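Local structure of diadenosine tetraphosphatase, putative (2QJC) at residues V53-N58 / G80-K85; A140-H145 / F202-R207. The protein is probably a manganese-binding phosphoesterase of the calcineurin-like family that may cleave diadenosine tetraphosphate symmetrically. All blocks are in the same frame, centred on the assembly; numbering follows the deposited sequence.

Contact 1: residues V53-N58 / G80-K85; sequences VGDLVN and GNHDAK. With MN (manganese (II) ion), chain B; PO4 (phosphate ion), chain D.
Asp55 and Asp83 show how two carboxylates can knit a metal-binding loop to the start of a helix, each accepting backbone N-H from the other's segment, two at Asp83 and one at Asp55. Asp83, its CG anti to its own carbonyl carbon (chi1 -59°), reaches back from helix 81-91 into the loop. Its OD1 receives Leu56 N at 3.0 Å through the syn lone pair. Its OD2 takes Asp55 N at 2.7 Å from above the carboxylate plane and also accepts Gly80 N on its anti side, so three N-H groups hold this buried carboxylate. In return, Asp55 OD1 is met almost head-on by His82 N at 3.0 Å. Asp55 OD2 binds, at 2.1 Å, the manganese shared with Asp26 and His28; Asp55 also belongs to the second manganese site, with Asn81. The His82 ring stands steeply to the Asp55 carboxylate, planes 73° apart, with CD2 3.4 Å from Asp55 OD2. His82 NE2 donates a nearly straight 2.9 Å bond to O3 of a phosphate ion, probably from the crystallisation liquor, whose O4 binds the first manganese. Asn58 ND2 lies 3.0 Å from His82 ND1. Gly54-Asp55 and Gly80-Asn81-His82-Asp83 match signature motifs of calcineurin-like metallophosphoesterases. Metal and backbone grip different oxygens of Asp55, fixing its rotation, while His82 is placed to hold an oxyanion at the metal, consistent with phosphate substrate binding.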
ATOM      1  N   VAL A  53       0.970   2.529  -0.636  1.00 24.03           N
ATOM      2  CA  VAL A  53       0.785   1.231   0.012  1.00 21.24           C
ATOM      3  C   VAL A  53       1.136   0.078  -0.944  1.00 22.16           C
ATOM      4  O   VAL A  53       1.000  -1.099  -0.602  1.00 20.34           O
ATOM      5  CB  VAL A  53      -0.672   1.036   0.516  1.00 20.96           C
ATOM      6  CG1 VAL A  53      -1.036   2.145   1.516  1.00 22.18           C
ATOM      7  CG2 VAL A  53      -1.644   0.996  -0.665  1.00 18.90           C
ATOM      8  N   GLY A  54       1.593   0.420  -2.144  1.00 22.77           N
ATOM      9  CA  GLY A  54       1.954  -0.615  -3.094  1.00 21.99           C
ATOM     10  C   GLY A  54       0.876  -0.874  -4.124  1.00 22.94           C
ATOM     11  O   GLY A  54      -0.205  -0.290  -4.053  1.00 22.21           O
ATOM     12  N   ASP A  55       1.162  -1.772  -5.065  1.00 23.03           N
ATOM     13  CA  ASP A  55       0.228  -2.091  -6.139  1.00 24.01           C
ATOM     14  C   ASP A  55       0.151  -0.846  -7.010  1.00 24.27           C
ATOM     15  O   ASP A  55      -0.918  -0.280  -7.248  1.00 26.42           O
ATOM     16  CB  ASP A  55      -1.154  -2.464  -5.577  1.00 20.26           C
ATOM     17  CG  ASP A  55      -1.369  -3.969  -5.500  1.00 21.41           C
ATOM     18  OD1 ASP A  55      -0.371  -4.722  -5.540  1.00 20.59           O
ATOM     19  OD2 ASP A  55      -2.539  -4.403  -5.396  1.00 16.48           O
ATOM     20  N   LEU A  56       1.323  -0.427  -7.472  1.00 26.13           N
ATOM     21  CA  LEU A  56       1.468   0.746  -8.320  1.00 27.58           C
ATOM     22  C   LEU A  56       1.103   0.447  -9.771  1.00 28.23           C
ATOM     23  O   LEU A  56       0.726   1.347 -10.530  1.00 27.92           O
ATOM     24  CB  LEU A  56       2.916   1.226  -8.269  1.00 27.72           C
ATOM     25  CG  LEU A  56       3.552   1.254  -6.880  1.00 26.01           C
ATOM     26  CD1 LEU A  56       4.983   1.757  -6.988  1.00 25.81           C
ATOM     27  CD2 LEU A  56       2.718   2.145  -5.957  1.00 24.99           C
ATOM     28  N   VAL A  57       1.203  -0.826 -10.141  1.00 27.48           N
ATOM     29  CA  VAL A  57       0.945  -1.249 -11.513  1.00 30.24           C
ATOM     30  C   VAL A  57      -0.241  -2.192 -11.738  1.00 30.68           C
ATOM     31  O   VAL A  57      -0.965  -2.568 -10.806  1.00 29.79           O
ATOM     32  CB  VAL A  57       2.199  -1.938 -12.088  1.00 30.75           C
ATOM     33  CG1 VAL A  57       3.443  -1.113 -11.755  1.00 30.95           C
ATOM     34  CG2 VAL A  57       2.330  -3.342 -11.508  1.00 32.36           C
ATOM     35  N   ASN A  58      -0.414  -2.562 -13.006  1.00 31.44           N
ATOM     36  CA  ASN A  58      -1.461  -3.475 -13.452  1.00 31.92           C
ATOM     37  C   ASN A  58      -2.874  -2.900 -13.362  1.00 32.44           C
ATOM     38  O   ASN A  58      -3.170  -2.063 -12.503  1.00 29.74           O
ATOM     39  CB  ASN A  58      -1.366  -4.788 -12.662  1.00 33.18           C
ATOM     40  CG  ASN A  58      -2.001  -5.963 -13.393  1.00 36.50           C
ATOM     41  OD1 ASN A  58      -2.023  -6.008 -14.624  1.00 36.98           O
ATOM     42  ND2 ASN A  58      -2.498  -6.930 -12.634  1.00 34.62           N
ATOM     43  N   GLY A  80       3.709  -4.076  -3.213  1.00 24.90           N
ATOM     44  CA  GLY A  80       2.386  -4.688  -3.266  1.00 25.36           C
ATOM     45  C   GLY A  80       2.497  -6.075  -3.888  1.00 27.66           C
ATOM     46  O   GLY A  80       3.556  -6.415  -4.416  1.00 28.18           O
ATOM     47  N   ASN A  81       1.448  -6.896  -3.842  1.00 27.80           N
ATOM     48  CA  ASN A  81       1.596  -8.231  -4.422  1.00 27.40           C
ATOM     49  C   ASN A  81       1.563  -8.239  -5.945  1.00 26.27           C
ATOM     50  O   ASN A  81       2.061  -9.172  -6.565  1.00 25.94           O
ATOM     51  CB  ASN A  81       0.567  -9.225  -3.854  1.00 29.11           C
ATOM     52  CG  ASN A  81      -0.850  -8.840  -4.157  1.00 29.68           C
ATOM     53  OD1 ASN A  81      -1.637  -9.658  -4.646  1.00 32.59           O
ATOM     54  ND2 ASN A  81      -1.198  -7.596  -3.861  1.00 30.15           N
ATOM     55  N   HIS A  82       0.983  -7.207  -6.551  1.00 27.40           N
ATOM     56  CA  HIS A  82       0.962  -7.126  -8.008  1.00 27.78           C
ATOM     57  C   HIS A  82       2.333  -6.650  -8.465  1.00 27.09           C
ATOM     58  O   HIS A  82       2.815  -7.037  -9.530  1.00 26.51           O
ATOM     59  CB  HIS A  82      -0.124  -6.170  -8.483  1.00 27.95           C
ATOM     60  CG  HIS A  82      -1.481  -6.797  -8.556  1.00 30.94           C
ATOM     61  ND1 HIS A  82      -1.959  -7.406  -9.698  1.00 31.11           N
ATOM     62  CD2 HIS A  82      -2.453  -6.927  -7.622  1.00 28.76           C
ATOM     63  CE1 HIS A  82      -3.171  -7.880  -9.464  1.00 33.21           C
ATOM     64  NE2 HIS A  82      -3.493  -7.603  -8.212  1.00 32.95           N
ATOM     65  N   ASP A  83       2.957  -5.798  -7.657  1.00 27.43           N
ATOM     66  CA  ASP A  83       4.292  -5.317  -7.972  1.00 28.74           C
ATOM     67  C   ASP A  83       5.221  -6.522  -7.877  1.00 29.57           C
ATOM     68  O   ASP A  83       6.069  -6.744  -8.748  1.00 29.55           O
ATOM     69  CB  ASP A  83       4.763  -4.270  -6.961  1.00 31.12           C
ATOM     70  CG  ASP A  83       3.858  -3.058  -6.894  1.00 30.49           C
ATOM     71  OD1 ASP A  83       3.425  -2.570  -7.960  1.00 29.06           O
ATOM     72  OD2 ASP A  83       3.602  -2.585  -5.765  1.00 32.10           O
ATOM     73  N   ALA A  84       5.046  -7.299  -6.810  1.00 28.33           N
ATOM     74  CA  ALA A  84       5.873  -8.481  -6.563  1.00 29.29           C
ATOM     75  C   ALA A  84       5.769  -9.538  -7.658  1.00 28.76           C
ATOM     76  O   ALA A  84       6.783 -10.089  -8.083  1.00 25.79           O
ATOM     77  CB  ALA A  84       5.514  -9.107  -5.200  1.00 26.92           C
ATOM     78  N   LYS A  85       4.548  -9.830  -8.104  1.00 31.38           N
ATOM     79  CA  LYS A  85       4.350 -10.836  -9.143  1.00 34.02           C
ATOM     80  C   LYS A  85       4.937 -10.381 -10.469  1.00 35.52           C
ATOM     81  O   LYS A  85       5.426 -11.203 -11.245  1.00 33.76           O
ATOM     82  CB  LYS A  85       2.863 -11.158  -9.329  1.00 37.19           C
ATOM     83  CG  LYS A  85       2.194 -11.792  -8.105  1.00 41.12           C
ATOM     84  CD  LYS A  85       0.751 -12.193  -8.400  1.00 44.28           C
ATOM     85  CE  LYS A  85       0.016 -12.599  -7.134  1.00 45.99           C
ATOM     86  NZ  LYS A  85       0.718 -13.690  -6.402  1.00 48.31           N
TER
HETATM   87 MN    MN B 400      -4.570  -3.876  -5.328  1.00 31.95          MN
HETATM   88  P   PO4 D 500      -6.049  -6.951  -5.406  1.00 47.08           P
HETATM   89  O1  PO4 D 500      -7.241  -5.939  -5.854  1.00 46.07           O
HETATM   90  O2  PO4 D 500      -6.516  -7.680  -4.077  1.00 45.97           O
HETATM   91  O3  PO4 D 500      -5.830  -7.983  -6.549  1.00 47.54           O
HETATM   92  O4  PO4 D 500      -4.764  -6.121  -5.127  1.00 47.40           O
HETATM   93  O   HOH W   1      -6.759  -3.387  -5.261  1.00 23.50           O

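Contact 2: residues A140-H145 / F202-R207; sequences AHAGLH and FGHDAR. With MN (manganese (II) ion), chain C.
His141 and His204 converge on one manganese ion from two loops, each coordinating it through a different ring nitrogen: His141 NE2 and His204 ND1 both lie 2.3 Å from the metal. The two side chains share a first torsion, CG anti to the backbone N (chi1 178° in each), yet they run at about a right angle to one another and their ring planes are inclined at 60°. The choice of nitrogen follows from where the backbones lie. His204 starts close to the ion, so the nearer nitrogen suffices, whereas His141 must extend its ring to present the distal one. Where they meet, His204 CB sits over one face of the His141 ring, 3.7 Å from its centroid, in a CH-pi contact displaced toward the rim beside NE2. The second nitrogen of each imidazole is anchored too, since His141 ND1 is hydrogen-bonded to Val53 O and His204 NE2 to Thr160 O; with metal at one nitrogen and a carbonyl at the other, each ring is held in a single orientation. Ala142 supports His204, its CB lying 3.4 Å from CD2. The backbones are joined by Gly203 N donating to His141 O at 3.0 Å. Phe202 CB lies 3.3 Å from Ala140 O, and its ring carbon CD1 approaches Ala142 O, while Trp190 meets the ring edge-to-face. The loops follow the neighbouring parallel strands 137-140 and 199-202, and Asp55 and Asn81 complete the metal site. Histidines delivered from the C-terminal ends of adjacent strands, the second within a Gly-His motif, are a hallmark of the dinuclear centre of calcineurin-like metallophosphoesterases.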
ATOM      1  N   ALA A 140       2.142  -1.182   5.459  1.00 21.66           N
ATOM      2  CA  ALA A 140       2.334  -2.508   4.869  1.00 20.04           C
ATOM      3  C   ALA A 140       1.256  -2.619   3.780  1.00 19.99           C
ATOM      4  O   ALA A 140       0.233  -1.942   3.852  1.00 21.73           O
ATOM      5  CB  ALA A 140       2.157  -3.611   5.926  1.00 21.19           C
ATOM      6  N   HIS A 141       1.470  -3.462   2.776  1.00 20.70           N
ATOM      7  CA  HIS A 141       0.495  -3.565   1.691  1.00 22.09           C
ATOM      8  C   HIS A 141      -0.862  -4.162   2.066  1.00 21.73           C
ATOM      9  O   HIS A 141      -1.908  -3.572   1.762  1.00 23.08           O
ATOM     10  CB  HIS A 141       1.083  -4.341   0.501  1.00 21.11           C
ATOM     11  CG  HIS A 141       0.112  -4.522  -0.623  1.00 22.10           C
ATOM     12  ND1 HIS A 141      -0.398  -3.462  -1.344  1.00 21.51           N
ATOM     13  CD2 HIS A 141      -0.502  -5.631  -1.100  1.00 21.56           C
ATOM     14  CE1 HIS A 141      -1.289  -3.909  -2.212  1.00 20.83           C
ATOM     15  NE2 HIS A 141      -1.372  -5.221  -2.083  1.00 21.90           N
ATOM     16  N   ALA A 142      -0.854  -5.324   2.716  1.00 20.64           N
ATOM     17  CA  ALA A 142      -2.099  -5.988   3.106  1.00 20.37           C
ATOM     18  C   ALA A 142      -2.342  -5.960   4.611  1.00 19.58           C
ATOM     19  O   ALA A 142      -3.485  -5.856   5.063  1.00 17.44           O
ATOM     20  CB  ALA A 142      -2.101  -7.444   2.602  1.00 21.01           C
ATOM     21  N   GLY A 143      -1.272  -6.062   5.389  1.00 18.75           N
ATOM     22  CA  GLY A 143      -1.433  -6.044   6.834  1.00 19.17           C
ATOM     23  C   GLY A 143      -0.220  -6.565   7.569  1.00 19.76           C
ATOM     24  O   GLY A 143       0.841  -6.754   6.971  1.00 21.00           O
ATOM     25  N   LEU A 144      -0.369  -6.780   8.873  1.00 21.28           N
ATOM     26  CA  LEU A 144       0.712  -7.309   9.702  1.00 22.63           C
ATOM     27  C   LEU A 144       0.146  -8.417  10.586  1.00 24.37           C
ATOM     28  O   LEU A 144      -0.996  -8.335  11.036  1.00 24.46           O
ATOM     29  CB  LEU A 144       1.299  -6.210  10.591  1.00 23.23           C
ATOM     30  CG  LEU A 144       2.047  -5.051   9.917  1.00 22.66           C
ATOM     31  CD1 LEU A 144       2.398  -4.005  10.962  1.00 23.98           C
ATOM     32  CD2 LEU A 144       3.315  -5.568   9.244  1.00 22.65           C
ATOM     33  N   HIS A 145       0.927  -9.462  10.822  1.00 26.16           N
ATOM     34  CA  HIS A 145       0.449 -10.538  11.686  1.00 27.19           C
ATOM     35  C   HIS A 145       0.556 -10.002  13.115  1.00 27.57           C
ATOM     36  O   HIS A 145       1.647  -9.681  13.590  1.00 26.37           O
ATOM     37  CB  HIS A 145       1.299 -11.798  11.510  1.00 24.58           C
ATOM     38  CG  HIS A 145       0.679 -13.023  12.106  1.00 28.90           C
ATOM     39  ND1 HIS A 145       0.384 -13.129  13.450  1.00 30.22           N
ATOM     40  CD2 HIS A 145       0.253 -14.175  11.536  1.00 26.12           C
ATOM     41  CE1 HIS A 145      -0.199 -14.291  13.680  1.00 30.94           C
ATOM     42  NE2 HIS A 145      -0.291 -14.944  12.536  1.00 31.79           N
ATOM     43  N   PHE A 202      -2.885   0.504   5.459  1.00 19.59           N
ATOM     44  CA  PHE A 202      -2.731  -0.467   4.381  1.00 20.62           C
ATOM     45  C   PHE A 202      -3.718  -0.281   3.227  1.00 18.85           C
ATOM     46  O   PHE A 202      -4.520   0.644   3.232  1.00 22.24           O
ATOM     47  CB  PHE A 202      -2.893  -1.871   4.978  1.00 20.98           C
ATOM     48  CG  PHE A 202      -4.264  -2.123   5.579  1.00 21.23           C
ATOM     49  CD1 PHE A 202      -5.196  -2.918   4.913  1.00 19.69           C
ATOM     50  CD2 PHE A 202      -4.624  -1.551   6.805  1.00 20.14           C
ATOM     51  CE1 PHE A 202      -6.468  -3.140   5.457  1.00 18.09           C
ATOM     52  CE2 PHE A 202      -5.891  -1.765   7.359  1.00 21.03           C
ATOM     53  CZ  PHE A 202      -6.817  -2.562   6.684  1.00 20.82           C
ATOM     54  N   GLY A 203      -3.644  -1.179   2.250  1.00 19.46           N
ATOM     55  CA  GLY A 203      -4.540  -1.167   1.098  1.00 18.40           C
ATOM     56  C   GLY A 203      -4.893  -2.613   0.749  1.00 18.63           C
ATOM     57  O   GLY A 203      -5.452  -3.326   1.579  1.00 17.67           O
ATOM     58  N   HIS A 204      -4.582  -3.039  -0.476  1.00 19.94           N
ATOM     59  CA  HIS A 204      -4.807  -4.417  -0.941  1.00 21.11           C
ATOM     60  C   HIS A 204      -6.225  -5.001  -1.067  1.00 23.63           C
ATOM     61  O   HIS A 204      -6.604  -5.472  -2.145  1.00 23.52           O
ATOM     62  CB  HIS A 204      -3.968  -5.379  -0.081  1.00 22.89           C
ATOM     63  CG  HIS A 204      -4.155  -6.830  -0.418  1.00 25.57           C
ATOM     64  ND1 HIS A 204      -3.866  -7.352  -1.661  1.00 27.07           N
ATOM     65  CD2 HIS A 204      -4.572  -7.875   0.338  1.00 25.63           C
ATOM     66  CE1 HIS A 204      -4.095  -8.654  -1.658  1.00 22.39           C
ATOM     67  NE2 HIS A 204      -4.524  -8.997  -0.457  1.00 27.10           N
ATOM     68  N   ASP A 205      -6.985  -4.980   0.028  1.00 24.78           N
ATOM     69  CA  ASP A 205      -8.327  -5.571   0.100  1.00 24.51           C
ATOM     70  C   ASP A 205      -9.465  -4.756  -0.530  1.00 25.76           C
ATOM     71  O   ASP A 205     -10.366  -4.289   0.174  1.00 23.23           O
ATOM     72  CB  ASP A 205      -8.654  -5.869   1.575  1.00 23.49           C
ATOM     73  CG  ASP A 205      -9.781  -6.902   1.752  1.00 26.34           C
ATOM     74  OD1 ASP A 205     -10.091  -7.245   2.914  1.00 25.68           O
ATOM     75  OD2 ASP A 205     -10.356  -7.373   0.748  1.00 24.46           O
ATOM     76  N   ALA A 206      -9.433  -4.611  -1.855  1.00 25.72           N
ATOM     77  CA  ALA A 206     -10.464  -3.860  -2.580  1.00 25.60           C
ATOM     78  C   ALA A 206     -11.876  -4.390  -2.315  1.00 24.59           C
ATOM     79  O   ALA A 206     -12.846  -3.634  -2.327  1.00 24.09           O
ATOM     80  CB  ALA A 206     -10.171  -3.892  -4.092  1.00 25.19           C
ATOM     81  N   ARG A 207     -12.001  -5.693  -2.079  1.00 27.70           N
ATOM     82  CA  ARG A 207     -13.319  -6.282  -1.812  1.00 27.25           C
ATOM     83  C   ARG A 207     -14.052  -5.614  -0.655  1.00 26.91           C
ATOM     84  O   ARG A 207     -15.279  -5.573  -0.637  1.00 26.43           O
ATOM     85  CB  ARG A 207     -13.194  -7.759  -1.477  1.00 27.28           C
ATOM     86  CG  ARG A 207     -12.591  -8.596  -2.557  1.00 29.80           C
ATOM     87  CD  ARG A 207     -12.537 -10.012  -2.094  1.00 30.53           C
ATOM     88  NE  ARG A 207     -11.668 -10.800  -2.948  1.00 36.28           N
ATOM     89  CZ  ARG A 207     -11.290 -12.037  -2.669  1.00 35.28           C
ATOM     90  NH1 ARG A 207     -11.716 -12.615  -1.554  1.00 35.48           N
ATOM     91  NH2 ARG A 207     -10.480 -12.684  -3.496  1.00 37.35           N
TER
HETATM   92 MN    MN C 401      -2.852  -6.390  -3.475  1.00 45.44          MN

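Both contacts are buried near the middle of the chain, with centres about 11 Å apart, and together they build one dinuclear manganese centre from loops and a helix start that follow strands of two mixed sheets. Residues 53-58 follow strand 49-52 of one sheet, whereas 140-145 and 202-207 follow strands of the other. Asp55 joins the halves: it belongs to both metal sites, and its CG packs 3.3 Å from His141 CE1. Asn81 lies beside both histidines. The chemistry of the contacts differs: contact 1 joins carboxylate coordination to backbone N-H bonds at a helix start, and it touches the phosphate; contact 2 has imidazole coordination, ring-face packing and one backbone hydrogen bond between its loops.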